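Local coordinates for extracellular solute-binding protein, family 5 (Chelativorans sp., PDB 6WM6) that binds EDTA and other aminopolycarboxylates in the periplasm and probably delivers them to an ABC transporter for uptake, at residues 50-55 and 73-78; 253-258 and 270-275; 265-270 and 535-540. All coordinates share one frame; numbering follows the deposited sequence. Where two conformers were deposited one is given.

Contact 1: 50-55 and 73-78; sequences VTFAVT and VRTVTL. With EDO (1,2-ethanediol), chain H.
Phe52 and Val54 reach from strand 49-54 toward helix 71-77 and meet the side chains of Thr75 and Val76. The close-packed part is apolar and fairly light. In one pair, Phe52 CE1 lies 4.3 Å from Thr75 CG2, with the methyl approaching the ring obliquely; in the other, Val54 CG1 faces Val76 CG2 across 4.3 Å. Phe52 swings its ring anti to the backbone N (chi1 -172°), which carries CE1 out toward the helix. Phe254 of the adjacent strand 251-256 touches both Thr75 and Val76, so the helix rests on two strands rather than one, while Trp559 and Val274 pack against Phe52.

Toward Thr55, where the strand gives way to loop, the fit is looser and a 1,2-ethanediol molecule, probably from the crystallisation liquor, lies between strand and helix. Its O1 accepts a bond from Thr55 N at 3.2 Å, with an N-H...O angle of 142°, and a weak one from Thr55 OG1. Its carbons lean on the protein without polar contact: C1 sits 4.1 Å from Phe52 CE1, at the edge of the ring and near its plane, and C2 is 3.7 Å from Thr75 OG1. That hydroxyl is already engaged, being bonded to the carbonyl of Ala71 one turn back in the helix. Further along, Val73 O accepts two bonds from Thr77: OG1 at 2.8 Å and the backbone N at 3.0 Å arrive from opposite faces of the carbonyl plane.

The arrangement is a helix packed on a beta-sheet face, a short helix laid over a mixed sheet at its outermost strand 49-54, within the fold of a family 5 solute-binding protein.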
ATOM      1  N   VAL A  50      -0.240 -23.784   9.583  1.00 18.34           N
ATOM      2  CA  VAL A  50      -0.893 -22.508   9.865  1.00 18.61           C
ATOM      3  C   VAL A  50      -1.754 -22.159   8.658  1.00 18.99           C
ATOM      4  O   VAL A  50      -1.308 -22.301   7.507  1.00 19.23           O
ATOM      5  CB  VAL A  50       0.128 -21.391  10.142  1.00 19.96           C
ATOM      6  CG1 VAL A  50      -0.532 -19.999  10.069  1.00 19.60           C
ATOM      7  CG2 VAL A  50       0.813 -21.618  11.476  1.00 20.47           C
ATOM      8  N   THR A  51      -2.973 -21.692   8.920  1.00 18.75           N
ATOM      9  CA  THR A  51      -3.883 -21.222   7.885  1.00 17.48           C
ATOM     10  C   THR A  51      -4.181 -19.747   8.095  1.00 17.43           C
ATOM     11  O   THR A  51      -4.612 -19.344   9.179  1.00 18.63           O
ATOM     12  CB  THR A  51      -5.164 -22.037   7.876  1.00 19.74           C
ATOM     13  OG1 THR A  51      -4.855 -23.414   7.600  1.00 20.44           O
ATOM     14  CG2 THR A  51      -6.105 -21.546   6.802  1.00 19.21           C
ATOM     15  N   PHE A  52      -3.973 -18.960   7.045  1.00 17.20           N
ATOM     16  CA  PHE A  52      -4.114 -17.500   7.044  1.00 17.00           C
ATOM     17  C   PHE A  52      -5.237 -17.143   6.080  1.00 17.80           C
ATOM     18  O   PHE A  52      -5.199 -17.517   4.905  1.00 18.98           O
ATOM     19  CB  PHE A  52      -2.766 -16.923   6.583  1.00 17.87           C
ATOM     20  CG  PHE A  52      -2.605 -15.423   6.687  1.00 18.96           C
ATOM     21  CD1 PHE A  52      -3.396 -14.557   5.959  1.00 19.31           C
ATOM     22  CD2 PHE A  52      -1.600 -14.884   7.475  1.00 18.38           C
ATOM     23  CE1 PHE A  52      -3.203 -13.170   6.051  1.00 21.04           C
ATOM     24  CE2 PHE A  52      -1.408 -13.514   7.553  1.00 19.40           C
ATOM     25  CZ  PHE A  52      -2.206 -12.669   6.847  1.00 19.17           C
ATOM     26  N   ALA A  53      -6.228 -16.409   6.563  1.00 18.49           N
ATOM     27  CA  ALA A  53      -7.359 -16.033   5.731  1.00 18.75           C
ATOM     28  C   ALA A  53      -6.997 -14.867   4.826  1.00 18.96           C
ATOM     29  O   ALA A  53      -6.369 -13.901   5.271  1.00 20.30           O
ATOM     30  CB  ALA A  53      -8.544 -15.607   6.604  1.00 20.37           C
ATOM     31  N   VAL A  54      -7.420 -14.944   3.554  1.00 20.83           N
ATOM     32  CA  VAL A  54      -7.269 -13.829   2.615  1.00 22.36           C
ATOM     33  C   VAL A  54      -8.618 -13.520   1.995  1.00 21.98           C
ATOM     34  O   VAL A  54      -9.483 -14.394   1.907  1.00 23.56           O
ATOM     35  CB  VAL A  54      -6.203 -14.101   1.532  1.00 22.06           C
ATOM     36  CG1 VAL A  54      -4.851 -14.337   2.202  1.00 23.01           C
ATOM     37  CG2 VAL A  54      -6.598 -15.260   0.661  1.00 23.77           C
ATOM     38  N   THR A  55      -8.785 -12.259   1.568  1.00 24.67           N
ATOM     39  CA  THR A  55     -10.093 -11.708   1.228  1.00 28.57           C
ATOM     40  C   THR A  55     -10.405 -11.717  -0.267  1.00 35.98           C
ATOM     41  O   THR A  55     -11.522 -11.351  -0.644  1.00 33.97           O
ATOM     42  CB  THR A  55     -10.208 -10.265   1.743  1.00 31.62           C
ATOM     43  OG1 THR A  55      -9.183  -9.461   1.152  1.00 49.95           O
ATOM     44  CG2 THR A  55     -10.069 -10.212   3.262  1.00 36.39           C
ATOM     45  N   VAL A  73      -2.433 -10.970  -3.400  1.00 18.53           N
ATOM     46  CA  VAL A  73      -1.422 -11.622  -4.228  1.00 19.03           C
ATOM     47  C   VAL A  73      -0.046 -11.433  -3.605  1.00 18.39           C
ATOM     48  O   VAL A  73       0.801 -12.335  -3.631  1.00 17.93           O
ATOM     49  CB  VAL A  73      -1.494 -11.088  -5.674  1.00 18.85           C
ATOM     50  CG1 VAL A  73      -0.446 -11.765  -6.548  1.00 19.68           C
ATOM     51  CG2 VAL A  73      -2.885 -11.311  -6.242  1.00 20.92           C
ATOM     52  N   ARG A  74       0.214 -10.257  -3.057  1.00 17.64           N
ATOM     53  CA  ARG A  74       1.504  -9.998  -2.429  1.00 17.04           C
ATOM     54  C   ARG A  74       1.711 -10.938  -1.251  1.00 17.35           C
ATOM     55  O   ARG A  74       2.781 -11.543  -1.105  1.00 18.44           O
ATOM     56  CB  ARG A  74       1.567  -8.526  -2.010  1.00 19.28           C
ATOM     57  CG  ARG A  74       2.964  -7.959  -1.935  1.00 20.15           C
ATOM     58  CD  ARG A  74       2.966  -6.439  -1.717  1.00 20.56           C
ATOM     59  NE  ARG A  74       2.283  -5.722  -2.788  1.00 20.42           N
ATOM     60  CZ  ARG A  74       1.154  -5.037  -2.658  1.00 20.34           C
ATOM     61  NH1 ARG A  74       0.533  -4.940  -1.506  1.00 23.14           N
ATOM     62  NH2 ARG A  74       0.641  -4.449  -3.728  1.00 22.94           N
ATOM     63  N   THR A  75       0.701 -11.072  -0.390  1.00 17.41           N
ATOM     64  CA  THR A  75       0.799 -11.944   0.780  1.00 16.88           C
ATOM     65  C   THR A  75       1.027 -13.397   0.384  1.00 17.95           C
ATOM     66  O   THR A  75       1.885 -14.082   0.952  1.00 18.11           O
ATOM     67  CB  THR A  75      -0.469 -11.795   1.630  1.00 17.13           C
ATOM     68  OG1 THR A  75      -0.475 -10.476   2.195  1.00 18.10           O
ATOM     69  CG2 THR A  75      -0.524 -12.793   2.771  1.00 19.22           C
ATOM     70  N   VAL A  76       0.267 -13.889  -0.585  1.00 17.56           N
ATOM     71  CA  VAL A  76       0.328 -15.305  -0.943  1.00 17.97           C
ATOM     72  C   VAL A  76       1.618 -15.661  -1.662  1.00 18.02           C
ATOM     73  O   VAL A  76       2.074 -16.803  -1.596  1.00 19.00           O
ATOM     74  CB  VAL A  76      -0.912 -15.666  -1.779  1.00 18.82           C
ATOM     75  CG1 VAL A  76      -0.784 -17.038  -2.377  1.00 24.98           C
ATOM     76  CG2 VAL A  76      -2.163 -15.573  -0.916  1.00 20.72           C
ATOM     77  N   THR A  77       2.223 -14.726  -2.388  1.00 16.64           N
ATOM     78  CA  THR A  77       3.436 -15.024  -3.155  1.00 17.48           C
ATOM     79  C   THR A  77       4.716 -14.562  -2.474  1.00 17.12           C
ATOM     80  O   THR A  77       5.796 -14.997  -2.893  1.00 17.45           O
ATOM     81  CB  THR A  77       3.374 -14.531  -4.616  1.00 18.12           C
ATOM     82  OG1 THR A  77       3.292 -13.100  -4.710  1.00 18.15           O
ATOM     83  CG2 THR A  77       2.190 -15.151  -5.348  1.00 18.54           C
ATOM     84  N   LEU A  78       4.643 -13.743  -1.427  1.00 17.22           N
ATOM     85  CA  LEU A  78       5.853 -13.431  -0.660  1.00 16.50           C
ATOM     86  C   LEU A  78       6.630 -14.667  -0.219  1.00 16.19           C
ATOM     87  O   LEU A  78       7.879 -14.609  -0.222  1.00 17.94           O
ATOM     88  CB  LEU A  78       5.546 -12.506   0.529  1.00 17.97           C
ATOM     89  CG  LEU A  78       5.571 -11.023   0.214  1.00 18.99           C
ATOM     90  CD1 LEU A  78       4.931 -10.260   1.364  1.00 18.39           C
ATOM     91  CD2 LEU A  78       6.973 -10.499  -0.073  1.00 22.70           C
TER
HETATM   92  C1  EDO H 607      -5.349 -10.584   3.703  1.00 43.59           C
HETATM   93  O1  EDO H 607      -6.433 -10.406   2.776  1.00 37.96           O
HETATM   94  C2  EDO H 607      -4.024 -10.231   3.033  1.00 47.58           C
HETATM   95  O2  EDO H 607      -3.696  -8.857   3.276  1.00 53.56           O

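Contact 2: 253-258 and 270-275; sequences KFRIIT and GEVDVI
Arg255 and Glu271 form a salt bridge in which a single carboxylate oxygen, Glu271 OE2, faces two nitrogens of the guanidinium. NH2 of Arg255 stands 3.1 Å from Glu271 OE2 and NE of Arg255 3.2 Å from the same oxygen. Both hydrogen bonds are weak, with N-H...O angles near 130°. Guanidinium and carboxylate planes are turned 29° apart, so the pair is not a flat, two-pronged bridge, and the oxygen comes in obliquely. The arginine has a stronger partner in Gln231, whose OE1 is hydrogen-bonded to its NH1.

The chain shapes explain the meeting. Glu271 stretches straight out from its backbone, while Arg255 starts anti to its N and then turns about the CB-CG bond (chi2 79°), bringing its head toward the carboxylate. The aliphatic base of Arg255 runs across Val272 at about a right angle, with CB of Arg255 3.9 Å from Val272 CG1. The same methyl, Val272 CG1, also meets Ile257 CD1, tip to tip, at 3.9 Å. Ala266 of the intervening helix touches both Ile257 and Glu271, and Thr51 of strand 49-54 lies against Arg255.

Here the chain makes a beta-alpha-beta-like connection: strand 251-256 of one mixed sheet leads through helix 263-268, closed by a Schellman motif at Gly270, into strand 274-275 of another sheet, and the salt bridge and the Val272 packing sit in the loop that leaves the helix and leads into that second strand.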
ATOM      1  N   LYS A 253      -1.037 -22.454   4.645  1.00 18.01           N
ATOM      2  CA  LYS A 253      -2.230 -22.401   3.823  1.00 17.36           C
ATOM      3  C   LYS A 253      -2.823 -21.004   3.855  1.00 18.23           C
ATOM      4  O   LYS A 253      -2.808 -20.330   4.895  1.00 18.97           O
ATOM      5  CB  LYS A 253      -3.278 -23.409   4.331  1.00 19.21           C
ATOM      6  CG  LYS A 253      -2.872 -24.854   4.083  1.00 20.84           C
ATOM      7  CD  LYS A 253      -3.776 -25.842   4.791  1.00 22.55           C
ATOM      8  CE  LYS A 253      -3.409 -27.250   4.367  1.00 24.95           C
ATOM      9  NZ  LYS A 253      -4.203 -28.259   5.119  1.00 30.84           N
ATOM     10  N   PHE A 254      -3.353 -20.565   2.708  1.00 17.87           N
ATOM     11  CA  PHE A 254      -4.121 -19.327   2.608  1.00 18.87           C
ATOM     12  C   PHE A 254      -5.535 -19.705   2.212  1.00 18.14           C
ATOM     13  O   PHE A 254      -5.750 -20.252   1.120  1.00 18.93           O
ATOM     14  CB  PHE A 254      -3.463 -18.379   1.615  1.00 18.23           C
ATOM     15  CG  PHE A 254      -2.113 -17.907   2.052  1.00 18.54           C
ATOM     16  CD1 PHE A 254      -1.995 -16.888   2.987  1.00 18.23           C
ATOM     17  CD2 PHE A 254      -0.974 -18.488   1.544  1.00 20.98           C
ATOM     18  CE1 PHE A 254      -0.759 -16.448   3.398  1.00 19.84           C
ATOM     19  CE2 PHE A 254       0.291 -18.036   1.947  1.00 20.69           C
ATOM     20  CZ  PHE A 254       0.394 -17.033   2.870  1.00 19.52           C
ATOM     21  N   ARG A 255      -6.477 -19.471   3.116  1.00 19.55           N
ATOM     22  CA  ARG A 255      -7.874 -19.815   2.910  0.59 19.80           C
ATOM     23  C   ARG A 255      -8.623 -18.580   2.428  1.00 20.86           C
ATOM     24  O   ARG A 255      -8.577 -17.532   3.071  1.00 21.67           O
ATOM     25  CB  ARG A 255      -8.471 -20.301   4.227  0.59 20.74           C
ATOM     26  CG  ARG A 255      -9.967 -20.613   4.170  0.59 24.92           C
ATOM     27  CD  ARG A 255     -10.257 -21.960   3.552  0.59 31.32           C
ATOM     28  NE  ARG A 255     -11.662 -22.320   3.770  0.59 35.03           N
ATOM     29  CZ  ARG A 255     -12.615 -22.257   2.845  0.59 29.92           C
ATOM     30  NH1 ARG A 255     -12.337 -21.866   1.612  0.59 30.00           N
ATOM     31  NH2 ARG A 255     -13.856 -22.598   3.165  0.59 33.33           N
ATOM     32  N   ILE A 256      -9.312 -18.717   1.301  1.00 21.39           N
ATOM     33  CA  ILE A 256     -10.023 -17.599   0.695  1.00 22.96           C
ATOM     34  C   ILE A 256     -11.380 -17.438   1.372  1.00 24.20           C
ATOM     35  O   ILE A 256     -12.212 -18.350   1.314  1.00 28.24           O
ATOM     36  CB  ILE A 256     -10.151 -17.816  -0.823  1.00 25.57           C
ATOM     37  CG1 ILE A 256      -8.741 -17.792  -1.441  1.00 28.26           C
ATOM     38  CG2 ILE A 256     -11.045 -16.760  -1.451  1.00 30.47           C
ATOM     39  CD1 ILE A 256      -8.594 -18.628  -2.685  1.00 31.41           C
ATOM     40  N   ILE A 257     -11.588 -16.286   2.003  1.00 24.75           N
ATOM     41  CA  ILE A 257     -12.852 -15.906   2.647  1.00 28.72           C
ATOM     42  C   ILE A 257     -13.155 -14.492   2.151  1.00 27.81           C
ATOM     43  O   ILE A 257     -12.654 -13.504   2.711  1.00 31.12           O
ATOM     44  CB  ILE A 257     -12.769 -15.945   4.177  1.00 25.81           C
ATOM     45  CG1 ILE A 257     -12.338 -17.331   4.652  1.00 29.25           C
ATOM     46  CG2 ILE A 257     -14.111 -15.557   4.809  1.00 28.67           C
ATOM     47  CD1 ILE A 257     -12.145 -17.438   6.156  1.00 32.25           C
ATOM     48  N   THR A 258     -13.979 -14.390   1.106  1.00 36.68           N
ATOM     49  CA  THR A 258     -14.201 -13.098   0.456  1.00 51.75           C
ATOM     50  C   THR A 258     -15.033 -12.154   1.315  1.00 55.33           C
ATOM     51  O   THR A 258     -14.920 -10.931   1.170  1.00 52.07           O
ATOM     52  CB  THR A 258     -14.873 -13.313  -0.905  1.00 59.21           C
ATOM     53  OG1 THR A 258     -16.043 -14.124  -0.739  1.00 62.74           O
ATOM     54  CG2 THR A 258     -13.909 -13.992  -1.878  1.00 56.26           C
ATOM     55  N   GLY A 270     -11.802 -22.326  14.293  1.00 25.15           N
ATOM     56  CA  GLY A 270     -10.641 -23.109  13.948  1.00 25.50           C
ATOM     57  C   GLY A 270     -10.415 -23.332  12.472  1.00 25.20           C
ATOM     58  O   GLY A 270      -9.471 -24.051  12.112  1.00 27.91           O
ATOM     59  N   GLU A 271     -11.232 -22.725  11.607  1.00 23.21           N
ATOM     60  CA  GLU A 271     -11.081 -22.889  10.168  1.00 24.17           C
ATOM     61  C   GLU A 271      -9.847 -22.160   9.652  1.00 21.44           C
ATOM     62  O   GLU A 271      -9.254 -22.557   8.641  1.00 22.81           O
ATOM     63  CB  GLU A 271     -12.328 -22.342   9.475  1.00 26.46           C
ATOM     64  CG  GLU A 271     -12.342 -22.450   7.964  1.00 45.31           C
ATOM     65  CD  GLU A 271     -13.672 -22.006   7.366  1.00 63.17           C
ATOM     66  OE1 GLU A 271     -14.635 -21.808   8.140  1.00 60.01           O
ATOM     67  OE2 GLU A 271     -13.750 -21.857   6.129  1.00 66.98           O
ATOM     68  N   VAL A 272      -9.476 -21.069  10.316  1.00 19.53           N
ATOM     69  CA  VAL A 272      -8.237 -20.362  10.031  1.00 19.15           C
ATOM     70  C   VAL A 272      -7.602 -20.046  11.373  1.00 17.59           C
ATOM     71  O   VAL A 272      -8.263 -20.055  12.422  1.00 18.65           O
ATOM     72  CB  VAL A 272      -8.458 -19.070   9.224  1.00 18.80           C
ATOM     73  CG1 VAL A 272      -9.176 -19.351   7.913  1.00 22.69           C
ATOM     74  CG2 VAL A 272      -9.215 -18.033  10.046  1.00 18.39           C
ATOM     75  N   ASP A 273      -6.299 -19.757  11.334  1.00 17.62           N
ATOM     76  CA  ASP A 273      -5.544 -19.399  12.522  1.00 16.48           C
ATOM     77  C   ASP A 273      -5.096 -17.944  12.564  1.00 16.97           C
ATOM     78  O   ASP A 273      -4.622 -17.496  13.622  1.00 16.76           O
ATOM     79  CB  ASP A 273      -4.297 -20.284  12.619  1.00 18.21           C
ATOM     80  CG  ASP A 273      -4.611 -21.750  12.485  1.00 21.51           C
ATOM     81  OD1 ASP A 273      -5.403 -22.248  13.292  1.00 23.37           O
ATOM     82  OD2 ASP A 273      -4.077 -22.392  11.573  1.00 23.50           O
ATOM     83  N   VAL A 274      -5.206 -17.223  11.454  1.00 16.35           N
ATOM     84  CA  VAL A 274      -4.754 -15.840  11.336  1.00 16.69           C
ATOM     85  C   VAL A 274      -5.719 -15.127  10.399  1.00 16.77           C
ATOM     86  O   VAL A 274      -6.062 -15.660   9.334  1.00 16.88           O
ATOM     87  CB  VAL A 274      -3.356 -15.726  10.714  1.00 16.20           C
ATOM     88  CG1 VAL A 274      -2.860 -14.268  10.753  1.00 16.97           C
ATOM     89  CG2 VAL A 274      -2.378 -16.656  11.397  1.00 18.49           C
ATOM     90  N   ILE A 275      -6.114 -13.918  10.771  1.00 17.00           N
ATOM     91  CA  ILE A 275      -6.876 -13.033   9.895  1.00 16.10           C
ATOM     92  C   ILE A 275      -6.224 -11.655   9.934  1.00 16.59           C
ATOM     93  O   ILE A 275      -5.598 -11.275  10.933  1.00 16.89           O
ATOM     94  CB  ILE A 275      -8.367 -12.981  10.255  1.00 17.52           C
ATOM     95  CG1 ILE A 275      -8.604 -12.319  11.615  1.00 19.08           C
ATOM     96  CG2 ILE A 275      -8.958 -14.397  10.248  1.00 18.08           C
ATOM     97  CD1 ILE A 275     -10.064 -12.090  11.936  1.00 19.60           C
TER

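Contact 3: 265-270 and 535-540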
ATOM      1  N   THR A 265     -15.368 -15.159  12.751  1.00 27.76           N
ATOM      2  CA  THR A 265     -16.059 -16.412  13.021  1.00 29.20           C
ATOM      3  C   THR A 265     -15.214 -17.614  12.603  1.00 25.63           C
ATOM      4  O   THR A 265     -15.125 -18.610  13.333  1.00 26.18           O
ATOM      5  CB  THR A 265     -17.415 -16.426  12.309  1.00 34.11           C
ATOM      6  OG1 THR A 265     -18.252 -15.400  12.866  1.00 37.68           O
ATOM      7  CG2 THR A 265     -18.103 -17.776  12.463  1.00 34.63           C
ATOM      8  N   ALA A 266     -14.569 -17.526  11.438  1.00 25.61           N
ATOM      9  CA  ALA A 266     -13.714 -18.613  10.973  1.00 23.64           C
ATOM     10  C   ALA A 266     -12.539 -18.843  11.922  1.00 22.62           C
ATOM     11  O   ALA A 266     -12.111 -19.988  12.138  1.00 23.78           O
ATOM     12  CB  ALA A 266     -13.212 -18.306   9.560  1.00 24.74           C
ATOM     13  N   LEU A 267     -11.979 -17.761  12.481  1.00 21.66           N
ATOM     14  CA  LEU A 267     -10.884 -17.900  13.438  1.00 20.69           C
ATOM     15  C   LEU A 267     -11.369 -18.601  14.706  1.00 20.26           C
ATOM     16  O   LEU A 267     -10.712 -19.526  15.209  1.00 22.75           O
ATOM     17  CB  LEU A 267     -10.300 -16.510  13.734  1.00 18.74           C
ATOM     18  CG  LEU A 267      -9.161 -16.453  14.722  1.00 19.28           C
ATOM     19  CD1 LEU A 267      -7.901 -17.104  14.228  1.00 21.32           C
ATOM     20  CD2 LEU A 267      -8.880 -14.965  15.073  1.00 21.26           C
ATOM     21  N   GLU A 268     -12.513 -18.166  15.234  1.00 22.67           N
ATOM     22  CA  GLU A 268     -13.057 -18.779  16.441  1.00 25.38           C
ATOM     23  C   GLU A 268     -13.373 -20.253  16.227  1.00 22.44           C
ATOM     24  O   GLU A 268     -13.172 -21.075  17.134  1.00 28.13           O
ATOM     25  CB  GLU A 268     -14.314 -18.026  16.874  1.00 28.55           C
ATOM     26  CG  GLU A 268     -14.933 -18.561  18.161  1.00 45.72           C
ATOM     27  CD  GLU A 268     -16.117 -17.738  18.637  1.00 62.70           C
ATOM     28  OE1 GLU A 268     -16.487 -16.764  17.946  1.00 64.24           O
ATOM     29  OE2 GLU A 268     -16.675 -18.072  19.706  1.00 59.29           O
ATOM     30  N   ASN A 269     -13.834 -20.616  15.027  1.00 25.45           N
ATOM     31  CA  ASN A 269     -14.205 -21.993  14.726  1.00 27.71           C
ATOM     32  C   ASN A 269     -13.016 -22.879  14.386  1.00 28.12           C
ATOM     33  O   ASN A 269     -13.202 -24.080  14.160  1.00 29.87           O
ATOM     34  CB  ASN A 269     -15.175 -22.037  13.538  1.00 32.04           C
ATOM     35  CG  ASN A 269     -16.516 -21.412  13.850  1.00 51.32           C
ATOM     36  OD1 ASN A 269     -16.921 -21.322  15.009  1.00 56.45           O
ATOM     37  ND2 ASN A 269     -17.221 -20.981  12.809  1.00 50.96           N
ATOM     38  N   GLY A 270     -11.802 -22.326  14.293  1.00 25.15           N
ATOM     39  CA  GLY A 270     -10.641 -23.109  13.948  1.00 25.50           C
ATOM     40  C   GLY A 270     -10.415 -23.332  12.472  1.00 25.20           C
ATOM     41  O   GLY A 270      -9.471 -24.051  12.112  1.00 27.91           O
ATOM     42  N   ILE A 535      -5.168 -10.623  13.836  1.00 15.76           N
ATOM     43  CA  ILE A 535      -5.872 -11.346  14.892  1.00 17.26           C
ATOM     44  C   ILE A 535      -5.585 -12.821  14.659  1.00 15.98           C
ATOM     45  O   ILE A 535      -5.785 -13.324  13.540  1.00 15.78           O
ATOM     46  CB  ILE A 535      -7.379 -11.054  14.856  1.00 16.70           C
ATOM     47  CG1 ILE A 535      -7.650  -9.542  14.820  1.00 17.34           C
ATOM     48  CG2 ILE A 535      -8.072 -11.678  16.094  1.00 18.13           C
ATOM     49  CD1 ILE A 535      -9.114  -9.164  14.591  1.00 18.90           C
ATOM     50  N   TYR A 536      -5.095 -13.514  15.686  1.00 15.38           N
ATOM     51  CA  TYR A 536      -4.442 -14.794  15.423  1.00 15.42           C
ATOM     52  C   TYR A 536      -4.371 -15.659  16.667  1.00 16.53           C
ATOM     53  O   TYR A 536      -4.509 -15.185  17.788  1.00 17.55           O
ATOM     54  CB  TYR A 536      -3.013 -14.572  14.876  1.00 16.97           C
ATOM     55  CG  TYR A 536      -2.142 -13.797  15.849  1.00 15.42           C
ATOM     56  CD1 TYR A 536      -2.240 -12.410  15.932  1.00 16.52           C
ATOM     57  CD2 TYR A 536      -1.244 -14.431  16.697  1.00 16.92           C
ATOM     58  CE1 TYR A 536      -1.479 -11.695  16.849  1.00 16.08           C
ATOM     59  CE2 TYR A 536      -0.478 -13.731  17.599  1.00 17.09           C
ATOM     60  CZ  TYR A 536      -0.600 -12.358  17.667  1.00 17.58           C
ATOM     61  OH  TYR A 536       0.132 -11.615  18.567  1.00 19.79           O
ATOM     62  N   LYS A 537      -4.093 -16.942  16.449  1.00 16.90           N
ATOM     63  CA  LYS A 537      -3.825 -17.862  17.541  1.00 17.21           C
ATOM     64  C   LYS A 537      -2.397 -17.670  18.041  1.00 18.67           C
ATOM     65  O   LYS A 537      -1.438 -17.778  17.265  1.00 17.67           O
ATOM     66  CB  LYS A 537      -4.057 -19.288  17.039  1.00 18.50           C
ATOM     67  CG  LYS A 537      -5.525 -19.593  16.768  1.00 19.99           C
ATOM     68  CD  LYS A 537      -6.341 -19.659  18.061  1.00 22.90           C
ATOM     69  CE  LYS A 537      -7.840 -19.848  17.820  1.00 24.19           C
ATOM     70  NZ  LYS A 537      -8.169 -21.245  17.443  1.00 23.93           N
ATOM     71  N   GLU A 538      -2.262 -17.416  19.347  1.00 19.72           N
ATOM     72  CA  GLU A 538      -0.985 -17.034  19.939  1.00 19.43           C
ATOM     73  C   GLU A 538       0.032 -18.156  19.975  1.00 18.27           C
ATOM     74  O   GLU A 538       1.211 -17.901  20.216  1.00 20.66           O
ATOM     75  CB  GLU A 538      -1.216 -16.459  21.335  1.00 25.88           C
ATOM     76  CG  GLU A 538      -1.671 -17.479  22.343  1.00 25.90           C
ATOM     77  CD  GLU A 538      -2.234 -16.849  23.612  1.00 47.60           C
ATOM     78  OE1 GLU A 538      -2.155 -15.608  23.745  1.00 54.68           O
ATOM     79  OE2 GLU A 538      -2.760 -17.594  24.458  1.00 54.90           O
ATOM     80  N   ALA A 539      -0.362 -19.394  19.664  1.00 17.77           N
ATOM     81  CA  ALA A 539       0.627 -20.435  19.445  1.00 18.35           C
ATOM     82  C   ALA A 539       1.589 -20.120  18.317  1.00 18.13           C
ATOM     83  O   ALA A 539       2.667 -20.714  18.251  1.00 19.31           O
ATOM     84  CB  ALA A 539      -0.070 -21.767  19.136  1.00 22.52           C
ATOM     85  N   ILE A 540       1.211 -19.249  17.393  1.00 17.00           N
ATOM     86  CA  ILE A 540       2.074 -18.920  16.260  1.00 16.85           C
ATOM     87  C   ILE A 540       3.096 -17.870  16.679  1.00 17.65           C
ATOM     88  O   ILE A 540       2.720 -16.767  17.094  1.00 18.83           O
ATOM     89  CB  ILE A 540       1.254 -18.429  15.063  1.00 16.66           C
ATOM     90  CG1 ILE A 540       0.178 -19.438  14.671  1.00 17.54           C
ATOM     91  CG2 ILE A 540       2.192 -18.196  13.879  1.00 17.00           C
ATOM     92  CD1 ILE A 540      -0.881 -18.819  13.775  1.00 20.13           C
TER
HETATM   93  O   HOH W   1     -10.755 -21.587  18.429  1.00 33.04           O
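Leu267, in the last turn of helix 263-268, packs onto strand 524-537 in a helix-on-sheet arrangement, just before the helix is closed by a Schellman motif at Gly270. The tightest point is Leu267 CD2 against Ile535 CG2 at 3.5 Å, where the two side chains cross obliquely. The same leucine methyl, Leu267 CD2, lies 3.8 Å from Ile535 O, so it presses on the backbone of the strand as well as on the branch. Its other methyl, CD1, comes within 4.3 Å of Lys537 CG.

Around this core, Ile296 of strand 296-299 touches Leu267, Ile535 and Lys537 alike, and Ile275 flanks Ile535 from strand 274-275. Tyr536 points away from the helix and bonds through its hydroxyl to Gln299.

The polar side lies at the helix end. Gly270, with phi at 84°, lets the chain turn back so that its N reaches Leu267 O at 3.1 Å, with Glu271 N probably bonded to Ala266 O. Lys537 bends at both chi2 and chi4 and brings its ammonium toward these C-terminal carbonyls, where its charge would suit the helix dipole. NZ of Lys537 is 3.8 Å from Leu267 O, too far for a direct bond. Instead a water makes the link, accepting from Lys537 NZ at 2.8 Å and donating to Glu268 O at 2.8 Å.

From the N terminus, strand 49-54 comes first, and contact 1 closes a short loop when helix 71-77 folds over it. Contact 2 opens later and closes the excursion from strand 251-256 through helix 263-268. Contact 3 starts inside that excursion, at 265-270, and ends far downstream at 535-540, so contacts 2 and 3 cross and share Gly270. Contact 1 precedes both in series. Strands 49-54 and 251-256 are parallel neighbours, which places contacts 1 and 2 on one sheet; strands 274-275 and 524-537 pair in another, joining contacts 2 and 3. Thr51 O, probably hydrogen-bonded to Asp273 N, ties strand 49-54 to the loop leading into strand 274-275.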